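Local coordinates for protein FTT_1639c (Francisella tularensis subsp. tularensis, PDB 7KZW) that is of unknown function and, here without the N-terminal part of the full-length, predicted transmembrane protein, folds as a compact, nearly all-beta domain, at residues C60-A65 / E90-E95; T46-N51 / V107-N112; H13-K18 / L122-E127; A5-L10 / Y116-N121; I52-N57 / S101-K106. The protein carries 3 engineered substitutions. All coordinates share one frame; numbering follows the deposited sequence. Where two conformers were deposited one is given.

Contact 1: C60-A65 / E90-E95; sequences CKFIYA and ELLKLE
Strand 60-65 and the start of strand 90-97 form an antiparallel ladder, their directions 157° apart. Glu95 N reaches Lys61 O at 2.9 Å along a nearly straight N-H, and Ile63 N reaches Lys93 O at 2.8 Å, each answered by the return bond. Between them sits the non-hydrogen-bonded pair of Phe62 and Leu94, whose side chains face the interior. With CG anti to its backbone N (chi1 177°), Leu94 sets CD1 over the middle of the Phe62 ring, 3.6 Å from the centroid and 5° off the normal, a CH-pi contact. Tyr105 meets the same ring edge-to-face. On its other edge, strand 90-97 has a classic beta bulge, with Leu91 and Leu92 both facing Phe26 of strand 21-27. A water accepts from Ala65 N and donates to Leu91 O. On the other sheet face Lys61 and Glu95 run side by side, CE to OE1 3.2 Å, and a water bridges NZ to OE1, weakly at the lysine. Lys93 NZ forms a salt bridge to Glu95 OE2 at 3.1 Å, its hydrogen bond weak. One carboxylate thus has a salt-bridged lysine and a second nearby, Lys61 NZ 4.2 Å from Glu95 OE1, which would probably favour its ionised form.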
# COMPACT_ATOMS: atom_id res chain seq x y z
N CYS A 60 -3.99 -8.45 9.36
CA CYS A 60 -3.75 -7.37 8.40
C CYS A 60 -3.55 -7.92 6.99
O CYS A 60 -3.19 -9.08 6.77
CB CYS A 60 -2.45 -6.62 8.76
SG CYS A 60 -2.52 -5.95 10.46
N LYS A 61 -3.80 -7.05 6.01
CA LYS A 61 -3.65 -7.45 4.61
C LYS A 61 -3.39 -6.20 3.76
O LYS A 61 -3.84 -5.10 4.09
CB LYS A 61 -4.90 -8.15 4.09
CG LYS A 61 -6.15 -7.28 4.12
CD LYS A 61 -7.40 -8.12 3.67
CE LYS A 61 -8.68 -7.29 3.69
NZ LYS A 61 -9.83 -8.17 3.27
N PHE A 62 -2.66 -6.39 2.66
CA PHE A 62 -2.52 -5.34 1.66
C PHE A 62 -3.49 -5.60 0.53
O PHE A 62 -3.63 -6.74 0.07
CB PHE A 62 -1.12 -5.41 1.02
CG PHE A 62 0.03 -4.93 1.91
CD1 PHE A 62 0.41 -3.58 1.94
CD2 PHE A 62 0.68 -5.84 2.72
CE1 PHE A 62 1.50 -3.18 2.74
CE2 PHE A 62 1.78 -5.43 3.53
CZ PHE A 62 2.14 -4.13 3.56
N ILE A 63 -4.13 -4.55 0.07
CA ILE A 63 -5.02 -4.53 -1.09
C ILE A 63 -4.34 -3.74 -2.19
O ILE A 63 -3.74 -2.68 -1.92
CB ILE A 63 -6.37 -3.84 -0.74
CG1 ILE A 63 -6.91 -4.38 0.58
CG2 ILE A 63 -7.37 -4.00 -1.90
CD1 ILE A 63 -7.26 -5.79 0.45
N TYR A 64 -4.40 -4.23 -3.43
CA TYR A 64 -3.81 -3.51 -4.56
C TYR A 64 -4.69 -3.71 -5.79
O TYR A 64 -5.58 -4.54 -5.78
CB TYR A 64 -2.38 -4.02 -4.85
CG TYR A 64 -2.24 -5.50 -5.11
CD1 TYR A 64 -2.15 -5.98 -6.40
CD2 TYR A 64 -2.16 -6.40 -4.06
CE1 TYR A 64 -2.01 -7.34 -6.64
CE2 TYR A 64 -1.98 -7.75 -4.29
CZ TYR A 64 -1.88 -8.24 -5.60
OH TYR A 64 -1.74 -9.59 -5.87
N ALA A 65 -4.42 -2.91 -6.84
CA ALA A 65 -5.08 -3.10 -8.12
C ALA A 65 -4.23 -4.08 -8.93
O ALA A 65 -3.08 -3.77 -9.32
CB ALA A 65 -5.22 -1.77 -8.85
N GLU A 90 -3.46 5.84 -5.95
CA GLU A 90 -3.20 4.94 -4.83
C GLU A 90 -2.56 3.64 -5.33
O GLU A 90 -2.97 3.09 -6.38
CB GLU A 90 -4.51 4.60 -4.15
CG GLU A 90 -5.26 5.86 -3.63
CD GLU A 90 -6.68 5.56 -3.23
OE1 GLU A 90 -7.28 4.65 -3.82
OE2 GLU A 90 -7.17 6.24 -2.31
N LEU A 91 -1.52 3.17 -4.61
CA LEU A 91 -0.87 1.91 -4.96
C LEU A 91 -1.31 0.78 -4.03
O LEU A 91 -1.55 -0.34 -4.48
CB LEU A 91 0.66 2.06 -4.96
CG LEU A 91 1.33 0.81 -5.56
CD1 LEU A 91 1.13 0.69 -7.11
CD2 LEU A 91 2.83 0.90 -5.25
N LEU A 92 -1.27 1.02 -2.70
CA LEU A 92 -1.50 -0.06 -1.75
C LEU A 92 -2.35 0.47 -0.63
O LEU A 92 -2.03 1.51 -0.05
CB LEU A 92 -0.18 -0.51 -1.12
CG LEU A 92 0.86 -1.12 -2.02
CD1 LEU A 92 2.19 -1.35 -1.20
CD2 LEU A 92 0.41 -2.48 -2.61
N LYS A 93 -3.36 -0.31 -0.24
CA LYS A 93 -4.08 -0.05 1.02
C LYS A 93 -3.71 -1.14 2.01
O LYS A 93 -3.99 -2.32 1.79
CB LYS A 93 -5.58 -0.09 0.82
CG LYS A 93 -6.29 0.39 2.08
CD LYS A 93 -7.80 0.32 1.83
CE LYS A 93 -8.56 0.83 3.08
NZ LYS A 93 -10.06 0.76 2.89
N LEU A 94 -3.06 -0.79 3.11
CA LEU A 94 -2.73 -1.75 4.18
C LEU A 94 -3.80 -1.61 5.24
O LEU A 94 -4.01 -0.51 5.76
CB LEU A 94 -1.37 -1.42 4.77
CG LEU A 94 -0.95 -2.31 5.94
CD1 LEU A 94 -0.94 -3.78 5.60
CD2 LEU A 94 0.41 -1.83 6.44
N GLU A 95 -4.53 -2.69 5.50
CA GLU A 95 -5.69 -2.67 6.42
C GLU A 95 -5.43 -3.60 7.59
O GLU A 95 -4.79 -4.65 7.43
CB GLU A 95 -6.94 -3.26 5.72
CG GLU A 95 -7.44 -2.45 4.57
CD GLU A 95 -8.75 -3.00 4.03
OE1 GLU A 95 -9.06 -4.19 4.24
OE2 GLU A 95 -9.46 -2.23 3.38
O HOH W 1 -11.43 -5.30 3.49
O HOH W 2 -2.18 -1.33 -6.84

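Contact 2: T46-N51 / V107-N112; sequences TEFLVN and VIAYAN
Ala111 CB sits over the centre of the Phe48 ring, 3.6 Å from its centroid and 13° off the normal, a CH-pi contact; Ala109 CB lies at the edge of the same ring. On this buried face Val50 carries the packing onward, CG2 to Ala109 CB at 4.0 Å and CG1 to Val107 CG1 at 3.9 Å. The backbones form an antiparallel ladder, strand directions 161° apart, with Val50 and Ala109 as a non-hydrogen-bonded pair. Leu49 and Tyr110 exchange two bonds on one side of it, Asn51 and Ile108 two on the other; Asn51 N to Ile108 O measures 2.8 Å. Tyr110 N approaches Leu49 O from above the carbonyl plane. At the end of the ladder Thr46 CG2 rests on Asn112 ND2 at 3.6 Å. One water joins Thr46 OG1 to ND2; another donates to Glu47 O and Asn112 OD1 and accepts from Asn112 N. Water therefore continues the cross-strand bonding where the direct ladder stops, while Thr46 OG1 also keeps a direct backbone partner in Phe38 N.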
# COMPACT_ATOMS: atom_id res chain seq x y z
N THR A 46 1.25 2.46 -15.72
CA THR A 46 2.58 1.99 -15.40
C THR A 46 2.47 0.74 -14.53
O THR A 46 1.74 0.74 -13.53
CB THR A 46 3.28 3.07 -14.59
OG1 THR A 46 3.36 4.27 -15.38
CG2 THR A 46 4.69 2.60 -14.22
N GLU A 47 3.21 -0.32 -14.87
CA GLU A 47 3.30 -1.51 -14.04
C GLU A 47 4.23 -1.23 -12.86
O GLU A 47 5.39 -0.82 -13.06
CB GLU A 47 3.94 -2.67 -14.82
CG GLU A 47 2.97 -3.70 -15.27
CD GLU A 47 3.60 -4.85 -16.05
OE1 GLU A 47 4.71 -5.24 -15.78
OE2 GLU A 47 2.93 -5.27 -17.04
N PHE A 48 3.80 -1.55 -11.65
CA PHE A 48 4.66 -1.60 -10.47
C PHE A 48 4.94 -3.06 -10.14
O PHE A 48 3.99 -3.87 -10.04
CB PHE A 48 3.99 -0.93 -9.27
CG PHE A 48 3.97 0.58 -9.37
CD1 PHE A 48 3.17 1.24 -10.27
CD2 PHE A 48 4.75 1.34 -8.48
CE1 PHE A 48 3.14 2.62 -10.32
CE2 PHE A 48 4.73 2.77 -8.54
CZ PHE A 48 3.92 3.39 -9.49
N LEU A 49 6.21 -3.45 -10.12
CA LEU A 49 6.62 -4.81 -9.83
C LEU A 49 7.05 -4.76 -8.37
O LEU A 49 7.99 -4.05 -8.00
CB LEU A 49 7.74 -5.22 -10.77
CG LEU A 49 7.32 -5.08 -12.23
CD1 LEU A 49 8.57 -5.41 -13.09
CD2 LEU A 49 6.16 -6.05 -12.63
N VAL A 50 6.29 -5.44 -7.51
CA VAL A 50 6.35 -5.20 -6.08
C VAL A 50 6.79 -6.46 -5.37
O VAL A 50 6.30 -7.54 -5.62
CB VAL A 50 4.99 -4.73 -5.53
CG1 VAL A 50 5.18 -4.35 -4.02
CG2 VAL A 50 4.44 -3.58 -6.34
N ASN A 51 7.74 -6.30 -4.45
CA ASN A 51 8.09 -7.36 -3.53
C ASN A 51 7.74 -6.88 -2.12
O ASN A 51 8.15 -5.79 -1.71
CB ASN A 51 9.61 -7.55 -3.52
CG ASN A 51 10.09 -8.41 -4.62
OD1 ASN A 51 10.60 -7.92 -5.65
ND2 ASN A 51 9.96 -9.73 -4.40
N VAL A 107 8.12 -3.03 1.97
CA VAL A 107 7.66 -2.97 0.58
C VAL A 107 8.78 -2.44 -0.27
O VAL A 107 9.37 -1.40 0.06
CB VAL A 107 6.44 -2.03 0.44
CG1 VAL A 107 6.02 -1.91 -1.04
CG2 VAL A 107 5.29 -2.45 1.36
N ILE A 108 9.06 -3.11 -1.40
CA ILE A 108 9.93 -2.54 -2.41
C ILE A 108 9.13 -2.59 -3.70
O ILE A 108 8.78 -3.68 -4.18
CB ILE A 108 11.22 -3.34 -2.58
CG1 ILE A 108 11.97 -3.40 -1.27
CG2 ILE A 108 12.10 -2.68 -3.69
CD1 ILE A 108 13.28 -4.19 -1.36
N ALA A 109 8.90 -1.44 -4.32
CA ALA A 109 8.11 -1.37 -5.55
C ALA A 109 8.92 -0.71 -6.65
O ALA A 109 9.50 0.36 -6.45
CB ALA A 109 6.81 -0.59 -5.28
N TYR A 110 8.99 -1.35 -7.82
CA TYR A 110 9.76 -0.80 -8.93
C TYR A 110 8.81 -0.34 -10.02
O TYR A 110 7.99 -1.15 -10.51
CB TYR A 110 10.69 -1.84 -9.54
CG TYR A 110 11.69 -2.34 -8.60
CD1 TYR A 110 12.90 -1.69 -8.44
CD2 TYR A 110 11.41 -3.46 -7.84
CE1 TYR A 110 13.85 -2.20 -7.50
CE2 TYR A 110 12.29 -3.95 -6.97
CZ TYR A 110 13.49 -3.33 -6.80
OH TYR A 110 14.36 -3.91 -5.89
N ALA A 111 9.00 0.87 -10.52
CA ALA A 111 8.21 1.37 -11.65
C ALA A 111 9.15 2.18 -12.51
O ALA A 111 9.85 3.06 -11.98
CB ALA A 111 7.04 2.24 -11.15
N ASN A 112 9.18 1.88 -13.81
CA ASN A 112 9.87 2.71 -14.82
C ASN A 112 11.23 3.19 -14.33
O ASN A 112 11.49 4.39 -14.25
CB ASN A 112 9.05 3.94 -15.16
CG ASN A 112 7.91 3.62 -15.99
OD1 ASN A 112 7.82 2.50 -16.55
ND2 ASN A 112 7.01 4.57 -16.12
O HOH W 3 4.86 3.98 -17.40
O HOH W 4 7.09 0.30 -14.98

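Contact 3: H13-K18 / L122-E127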
# COMPACT_ATOMS: atom_id res chain seq x y z
N HIS A 13 -4.41 8.04 6.21
CA HIS A 13 -4.60 6.97 7.20
C HIS A 13 -5.88 7.25 7.96
O HIS A 13 -6.38 8.38 7.97
CB HIS A 13 -3.41 6.92 8.15
CG HIS A 13 -3.19 8.18 8.93
ND1 HIS A 13 -3.67 8.36 10.21
CD2 HIS A 13 -2.54 9.32 8.62
CE1 HIS A 13 -3.33 9.56 10.65
NE2 HIS A 13 -2.64 10.16 9.71
N GLY A 14 -6.41 6.22 8.62
CA GLY A 14 -7.63 6.41 9.40
C GLY A 14 -7.99 5.13 10.11
O GLY A 14 -7.28 4.12 10.03
N TYR A 15 -9.11 5.18 10.82
CA TYR A 15 -9.57 4.02 11.59
C TYR A 15 -11.06 4.14 11.84
O TYR A 15 -11.66 5.22 11.73
CB TYR A 15 -8.80 3.90 12.94
CG TYR A 15 -9.19 4.93 13.96
CD1 TYR A 15 -8.73 6.27 13.87
CD2 TYR A 15 -10.00 4.59 15.04
CE1 TYR A 15 -9.08 7.23 14.83
CE2 TYR A 15 -10.36 5.58 15.99
CZ TYR A 15 -9.86 6.87 15.86
OH TYR A 15 -10.17 7.88 16.76
N SER A 16 -11.67 3.02 12.24
CA SER A 16 -13.07 2.97 12.66
C SER A 16 -13.14 2.24 13.97
O SER A 16 -12.81 1.05 14.02
CB SER A 16 -13.94 2.22 11.62
OG SER A 16 -15.21 1.90 12.19
N LYS A 17 -13.55 2.92 15.04
CA LYS A 17 -13.72 2.27 16.33
C LYS A 17 -14.84 1.23 16.27
O LYS A 17 -14.72 0.15 16.85
CB LYS A 17 -13.99 3.35 17.40
CG LYS A 17 -14.09 2.83 18.82
CD LYS A 17 -14.58 3.89 19.81
CE LYS A 17 -13.42 4.29 20.74
NZ LYS A 17 -13.71 4.12 22.22
N LYS A 18 -15.90 1.50 15.51
CA LYS A 18 -17.06 0.61 15.50
C LYS A 18 -16.69 -0.76 14.92
O LYS A 18 -17.14 -1.80 15.42
CB LYS A 18 -18.15 1.26 14.64
CG LYS A 18 -19.42 0.43 14.45
CD LYS A 18 -20.20 0.92 13.22
CE LYS A 18 -20.54 2.40 13.36
NZ LYS A 18 -21.59 2.87 12.40
N LEU A 122 1.86 -1.37 11.13
CA LEU A 122 0.51 -0.86 11.38
C LEU A 122 -0.11 -1.72 12.47
O LEU A 122 0.03 -2.95 12.46
CB LEU A 122 -0.34 -1.01 10.12
CG LEU A 122 -1.74 -0.44 10.18
CD1 LEU A 122 -1.76 1.00 10.49
CD2 LEU A 122 -2.47 -0.72 8.81
N SER A 123 -0.80 -1.04 13.40
CA SER A 123 -1.61 -1.77 14.37
C SER A 123 -2.85 -0.96 14.67
O SER A 123 -2.84 0.27 14.59
CB SER A 123 -0.89 -2.05 15.70
OG SER A 123 -0.68 -0.81 16.38
N TYR A 124 -3.94 -1.66 15.00
CA TYR A 124 -5.15 -0.93 15.35
C TYR A 124 -4.88 -0.05 16.57
O TYR A 124 -5.34 1.10 16.64
CB TYR A 124 -6.33 -1.89 15.59
CG TYR A 124 -7.53 -1.11 16.03
CD1 TYR A 124 -8.37 -0.48 15.10
CD2 TYR A 124 -7.79 -0.97 17.38
CE1 TYR A 124 -9.43 0.30 15.51
CE2 TYR A 124 -8.87 -0.16 17.81
CZ TYR A 124 -9.67 0.46 16.85
OH TYR A 124 -10.75 1.23 17.29
N LEU A 125 -4.15 -0.58 17.56
CA LEU A 125 -3.89 0.18 18.80
C LEU A 125 -3.23 1.52 18.49
O LEU A 125 -3.68 2.58 18.94
CB LEU A 125 -3.04 -0.66 19.75
CG LEU A 125 -2.61 0.00 21.07
CD1 LEU A 125 -3.80 0.46 21.87
CD2 LEU A 125 -1.75 -1.00 21.83
N VAL A 126 -2.17 1.48 17.69
CA VAL A 126 -1.46 2.72 17.43
C VAL A 126 -2.30 3.63 16.55
O VAL A 126 -2.47 4.81 16.84
CB VAL A 126 -0.10 2.42 16.81
CG1 VAL A 126 0.47 3.71 16.21
CG2 VAL A 126 0.85 1.86 17.85
N GLU A 127 -2.87 3.08 15.48
CA GLU A 127 -3.54 3.91 14.50
C GLU A 127 -4.80 4.55 15.05
O GLU A 127 -5.20 5.63 14.60
CB GLU A 127 -3.83 3.03 13.28
CG GLU A 127 -3.79 3.74 12.00
CD GLU A 127 -2.48 4.43 11.71
OE1 GLU A 127 -1.37 4.03 12.14
OE2 GLU A 127 -2.58 5.44 11.05
O HOH W 5 -5.48 7.03 12.14
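Polar contacts gather where Glu127 faces His13. The glutamate chain bends at CG (chi2 57°), which carries OE2 to 3.2 Å from His13 ND1, the carboxylate standing at 90° to the imidazole. Glu127 OE2 also has a weak hydrogen bond from Asn24 of strand 21-27. A water lying in the imidazole plane, 3.0 Å from His13 ND1, donates to Glu127 O at 2.8 Å and so ties the ring to the helix backbone. Helix 124-127 is a single short turn that closes strand 114-123, and Ser123 is its N-cap: Ser123 OG accepts from Val126 N at 3.0 Å, with 162° at the hydrogen, while Glu127 N bonds to Ser123 O. This turn lies against the end of strand 6-16. Van der Waals contact is made chiefly by two tyrosines. Tyr124, CG anti to its backbone N, extends its hydroxyl to 3.3 Å from Lys17 CA, which lies near the plane of the ring, and CE1 to 3.8 Å from Ser16 O. Tyr15 holds CG in the crowded position between backbone N and carbonyl carbon; its ring crosses Tyr124 obliquely and brings CD1 to 3.7 Å from Glu127 O.

Contact 4: A5-L10 / Y116-N121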
# COMPACT_ATOMS: atom_id res chain seq x y z
N ALA A 5 16.91 4.57 -3.81
CA ALA A 5 15.48 4.43 -3.54
C ALA A 5 14.86 5.71 -2.98
O ALA A 5 15.50 6.46 -2.24
CB ALA A 5 15.22 3.27 -2.58
N ARG A 6 13.60 5.95 -3.34
CA ARG A 6 12.72 6.93 -2.74
C ARG A 6 11.77 6.23 -1.78
O ARG A 6 11.52 5.03 -1.90
CB ARG A 6 11.86 7.55 -3.84
CG ARG A 6 12.62 7.91 -5.11
CD ARG A 6 11.72 8.88 -5.88
NE ARG A 6 12.22 9.30 -7.19
CZ ARG A 6 11.63 10.25 -7.91
NH1 ARG A 6 10.54 10.86 -7.43
NH2 ARG A 6 12.13 10.62 -9.09
N GLU A 7 11.18 6.98 -0.84
CA GLU A 7 10.15 6.39 0.02
C GLU A 7 8.80 6.39 -0.68
O GLU A 7 8.42 7.38 -1.32
CB GLU A 7 10.02 7.19 1.33
CG GLU A 7 9.02 6.52 2.29
CD GLU A 7 8.98 7.08 3.70
OE1 GLU A 7 8.97 8.33 3.85
OE2 GLU A 7 8.93 6.26 4.65
N LEU A 8 8.09 5.25 -0.63
CA LEU A 8 6.73 5.19 -1.10
C LEU A 8 5.86 6.03 -0.18
O LEU A 8 5.83 5.78 1.04
CB LEU A 8 6.31 3.71 -1.08
CG LEU A 8 4.89 3.42 -1.55
CD1 LEU A 8 4.74 3.77 -3.01
CD2 LEU A 8 4.53 1.93 -1.31
N PRO A 9 5.21 7.09 -0.68
CA PRO A 9 4.54 8.03 0.24
C PRO A 9 3.27 7.48 0.88
O PRO A 9 2.57 6.64 0.31
CB PRO A 9 4.22 9.23 -0.66
CG PRO A 9 5.15 9.07 -1.85
CD PRO A 9 5.30 7.63 -2.06
N LEU A 10 3.00 7.95 2.11
CA LEU A 10 1.76 7.69 2.82
C LEU A 10 0.77 8.79 2.41
O LEU A 10 1.04 9.99 2.65
CB LEU A 10 2.04 7.70 4.33
CG LEU A 10 0.79 7.50 5.16
CD1 LEU A 10 0.21 6.13 5.04
CD2 LEU A 10 1.16 7.73 6.63
N TYR A 116 10.86 2.34 -5.05
CA TYR A 116 10.14 2.99 -3.96
C TYR A 116 10.08 2.01 -2.80
O TYR A 116 9.60 0.87 -2.97
CB TYR A 116 8.71 3.43 -4.41
CG TYR A 116 8.79 4.29 -5.64
CD1 TYR A 116 8.84 3.73 -6.92
CD2 TYR A 116 8.98 5.70 -5.53
CE1 TYR A 116 9.02 4.53 -8.08
CE2 TYR A 116 9.14 6.50 -6.68
CZ TYR A 116 9.18 5.91 -7.93
OH TYR A 116 9.37 6.70 -9.06
N ASP A 117 10.52 2.42 -1.62
CA ASP A 117 10.59 1.54 -0.46
C ASP A 117 9.69 2.04 0.65
O ASP A 117 9.52 3.25 0.84
CB ASP A 117 11.97 1.65 0.15
CG ASP A 117 13.03 1.00 -0.66
OD1 ASP A 117 12.73 0.24 -1.59
OD2 ASP A 117 14.21 1.28 -0.36
N ARG A 118 9.22 1.11 1.48
CA ARG A 118 8.58 1.52 2.74
C ARG A 118 8.84 0.42 3.74
O ARG A 118 8.51 -0.74 3.48
CB ARG A 118 7.08 1.72 2.55
CG ARG A 118 6.37 2.41 3.80
CD ARG A 118 6.06 3.87 3.49
NE ARG A 118 5.83 4.55 4.74
CZ ARG A 118 5.68 5.85 4.84
NH1 ARG A 118 5.67 6.62 3.76
NH2 ARG A 118 5.49 6.38 6.05
N VAL A 119 9.38 0.76 4.92
CA VAL A 119 9.47 -0.16 6.05
C VAL A 119 8.56 0.40 7.15
O VAL A 119 8.59 1.60 7.40
CB VAL A 119 10.92 -0.27 6.53
CG1 VAL A 119 11.00 -1.19 7.71
CG2 VAL A 119 11.82 -0.75 5.39
N GLY A 120 7.78 -0.47 7.77
CA GLY A 120 6.87 0.12 8.72
C GLY A 120 6.08 -0.93 9.49
O GLY A 120 6.35 -2.13 9.41
N ASN A 121 5.17 -0.42 10.31
CA ASN A 121 4.28 -1.21 11.13
C ASN A 121 2.90 -0.56 11.08
O ASN A 121 2.80 0.67 10.99
CB ASN A 121 4.77 -1.18 12.61
CG ASN A 121 3.78 -1.73 13.57
OD1 ASN A 121 2.87 -1.02 14.04
ND2 ASN A 121 3.89 -3.03 13.87
O HOH W 6 9.93 3.72 4.99
O HOH W 7 5.09 9.58 3.34
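Three direct hydrogen bonds cross this contact. Asp117 N donates to Arg6 O at 2.8 Å, nearly along the carbonyl axis, and Leu8 N donates to Asp117 O from well above the carbonyl plane. The third comes from a side chain: Arg118 bends at CG (chi2 104°) and sends NH1 to Leu8 O at 2.9 Å, with the oxygen close to the guanidinium plane and 168° at the hydrogen. A water accepts from both Arg118 NH1 and Leu10 N; a second accepts from Val119 N and donates to Glu7 OE2. Charge pairing takes a stacked form. The Glu7 carboxylate lies 8° from parallel to the Arg118 guanidinium, OE2 3.3 Å from CZ over its centre, so the salt bridge is purely electrostatic, with no N-H aimed at the oxygen. Leu10 CB covers the opposite face. In van der Waals contact, Arg6 runs alongside Tyr116, CD to CE2 3.6 Å, and Leu8 CB meets Tyr116 CB at 4.1 Å. Ala5 CB comes to 3.1 Å from Asp117 OD2, a tight approach. Arg6 with Tyr116 and Glu7 with Asp117 are bridges of a short parallel ladder, the one parallel strand pairing of this mixed sheet, all other neighbours being antiparallel.

Contact 5: I52-N57 / S101-K106; sequences IYVGDN and SNIDYK
Ile103 CD1 meets two side chains of the facing strand, Val54 CG1 at 3.9 Å, crossing at about a right angle, and Asn57 ND2 at 3.9 Å, lying alongside. The extended isoleucine (CG1 anti to N, chi1 -178°) sets its tip against both. On the other sheet face Tyr53 runs beside Lys106, its CD1 4.1 Å from Lys106 CB. Further along, Asp56 OD2 and Asp104 OD2 are 3.4 Å apart, two acceptors of like charge with carboxylates turned 38° to each other; their proximity may raise the affinity of one for a proton. Asp104 OD1 accepts from Asn121 ND2, which also donates to Asn102 OD1. The backbone positions these groups. Tyr53 and Lys106 exchange two bonds, Tyr53 N to Lys106 O being 2.8 Å, and Gly55 N donates to Asp104 O at 171°. Then the register slips by one residue, a beta bulge: Asp104 N donates to Asp56 O at 3.0 Å, where the chain turns a corner at Gly55 and Asp56. Beyond the bulge Asn57 ND2 donates to Thr76 O and Cys60 O. Strand 102-111 is flanked by strands 48-58 and 114-123, while strands 60-65 and 90-97 meet the face bearing Ile103 and Tyr105.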
# COMPACT_ATOMS: atom_id res chain seq x y z
N ILE A 52 6.96 -7.66 -1.38
CA ILE A 52 6.74 -7.33 0.01
C ILE A 52 7.22 -8.47 0.90
O ILE A 52 7.35 -9.62 0.47
CB ILE A 52 5.29 -7.02 0.32
CG1 ILE A 52 4.48 -8.31 0.33
CG2 ILE A 52 4.76 -6.03 -0.70
CD1 ILE A 52 3.16 -8.14 1.03
N TYR A 53 7.60 -8.07 2.12
CA TYR A 53 8.16 -9.00 3.10
C TYR A 53 7.37 -8.75 4.35
O TYR A 53 7.16 -7.59 4.72
CB TYR A 53 9.67 -8.68 3.31
CG TYR A 53 10.45 -8.68 2.04
CD1 TYR A 53 10.50 -7.50 1.24
CD2 TYR A 53 11.04 -9.83 1.56
CE1 TYR A 53 11.17 -7.48 0.02
CE2 TYR A 53 11.68 -9.82 0.32
CZ TYR A 53 11.73 -8.63 -0.42
OH TYR A 53 12.42 -8.67 -1.63
N VAL A 54 6.90 -9.82 5.01
CA VAL A 54 6.03 -9.67 6.17
C VAL A 54 6.59 -10.51 7.30
O VAL A 54 6.96 -11.69 7.08
CB VAL A 54 4.59 -10.08 5.83
CG1 VAL A 54 3.66 -10.07 7.04
CG2 VAL A 54 3.97 -9.20 4.69
N GLY A 55 6.68 -9.93 8.49
CA GLY A 55 7.04 -10.66 9.70
C GLY A 55 5.79 -10.94 10.50
O GLY A 55 4.90 -11.68 10.06
N ASP A 56 5.69 -10.37 11.69
CA ASP A 56 4.46 -10.48 12.46
C ASP A 56 3.31 -10.01 11.59
O ASP A 56 3.39 -8.95 10.99
CB ASP A 56 4.49 -9.57 13.69
CG ASP A 56 5.52 -10.03 14.74
OD1 ASP A 56 5.92 -11.20 14.79
OD2 ASP A 56 5.91 -9.19 15.64
N ASN A 57 2.20 -10.76 11.59
CA ASN A 57 0.96 -10.31 10.95
C ASN A 57 -0.21 -10.99 11.67
O ASN A 57 -0.44 -12.19 11.45
CB ASN A 57 0.90 -10.59 9.45
CG ASN A 57 -0.43 -10.11 8.87
OD1 ASN A 57 -1.23 -9.51 9.59
ND2 ASN A 57 -0.64 -10.31 7.59
N SER A 101 -4.72 -6.42 16.16
CA SER A 101 -4.11 -6.51 14.83
C SER A 101 -2.80 -5.74 14.78
O SER A 101 -2.64 -4.67 15.41
CB SER A 101 -5.08 -6.04 13.75
OG SER A 101 -5.45 -4.70 14.02
N ASN A 102 -1.85 -6.27 14.04
CA ASN A 102 -0.50 -5.72 14.00
C ASN A 102 0.25 -6.38 12.87
O ASN A 102 0.16 -7.60 12.70
CB ASN A 102 0.16 -6.08 15.32
CG ASN A 102 1.63 -5.67 15.39
OD1 ASN A 102 1.91 -4.49 15.41
ND2 ASN A 102 2.54 -6.64 15.40
N ILE A 103 1.04 -5.58 12.15
CA ILE A 103 1.89 -6.14 11.09
C ILE A 103 3.20 -5.35 11.01
O ILE A 103 3.22 -4.11 11.05
CB ILE A 103 1.14 -6.13 9.73
CG1 ILE A 103 2.03 -6.75 8.66
CG2 ILE A 103 0.69 -4.69 9.32
CD1 ILE A 103 1.31 -6.96 7.32
N ASP A 104 4.30 -6.07 10.84
CA ASP A 104 5.58 -5.48 10.43
C ASP A 104 5.88 -5.89 8.99
O ASP A 104 5.79 -7.07 8.62
CB ASP A 104 6.71 -6.05 11.28
CG ASP A 104 6.58 -5.68 12.72
OD1 ASP A 104 6.36 -4.47 13.03
OD2 ASP A 104 6.78 -6.54 13.62
N TYR A 105 6.27 -4.91 8.17
CA TYR A 105 6.38 -5.19 6.73
C TYR A 105 7.51 -4.36 6.12
O TYR A 105 8.01 -3.38 6.72
CB TYR A 105 5.07 -4.82 5.99
CG TYR A 105 4.74 -3.36 6.13
CD1 TYR A 105 5.29 -2.41 5.24
CD2 TYR A 105 3.95 -2.91 7.16
CE1 TYR A 105 5.04 -1.07 5.43
CE2 TYR A 105 3.66 -1.56 7.31
CZ TYR A 105 4.24 -0.64 6.43
OH TYR A 105 4.05 0.71 6.51
N LYS A 106 7.92 -4.81 4.93
CA LYS A 106 8.84 -4.04 4.06
C LYS A 106 8.26 -4.16 2.65
O LYS A 106 7.90 -5.24 2.22
CB LYS A 106 10.26 -4.58 4.10
CG LYS A 106 11.19 -3.85 3.13
CD LYS A 106 12.66 -4.37 3.32
CE LYS A 106 13.69 -3.58 2.48
NZ LYS A 106 13.98 -2.23 3.04

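In the fold
All five contacts belong to one mixed sheet that folds over so that its parts pack face to face. Contacts 2 and 5, centres 18 Å apart, are successive lengths of one ladder, strands 48-58 and 102-111; contacts 3 and 4, centres 19 Å apart, share strands 6-16 and 114-123. In sequence contact 1 nests within the other four, contact 5 within contacts 2, 3 and 4, and contact 2 within contacts 3 and 4, which cross, their segments alternating. Contact 1, its centre 4 Å from that of the chain, packs on contacts 2, 4 and 5, forming a shared interior. Contacts 2 and 3, centres 26 Å apart, lie on opposite sides. First strand meets last.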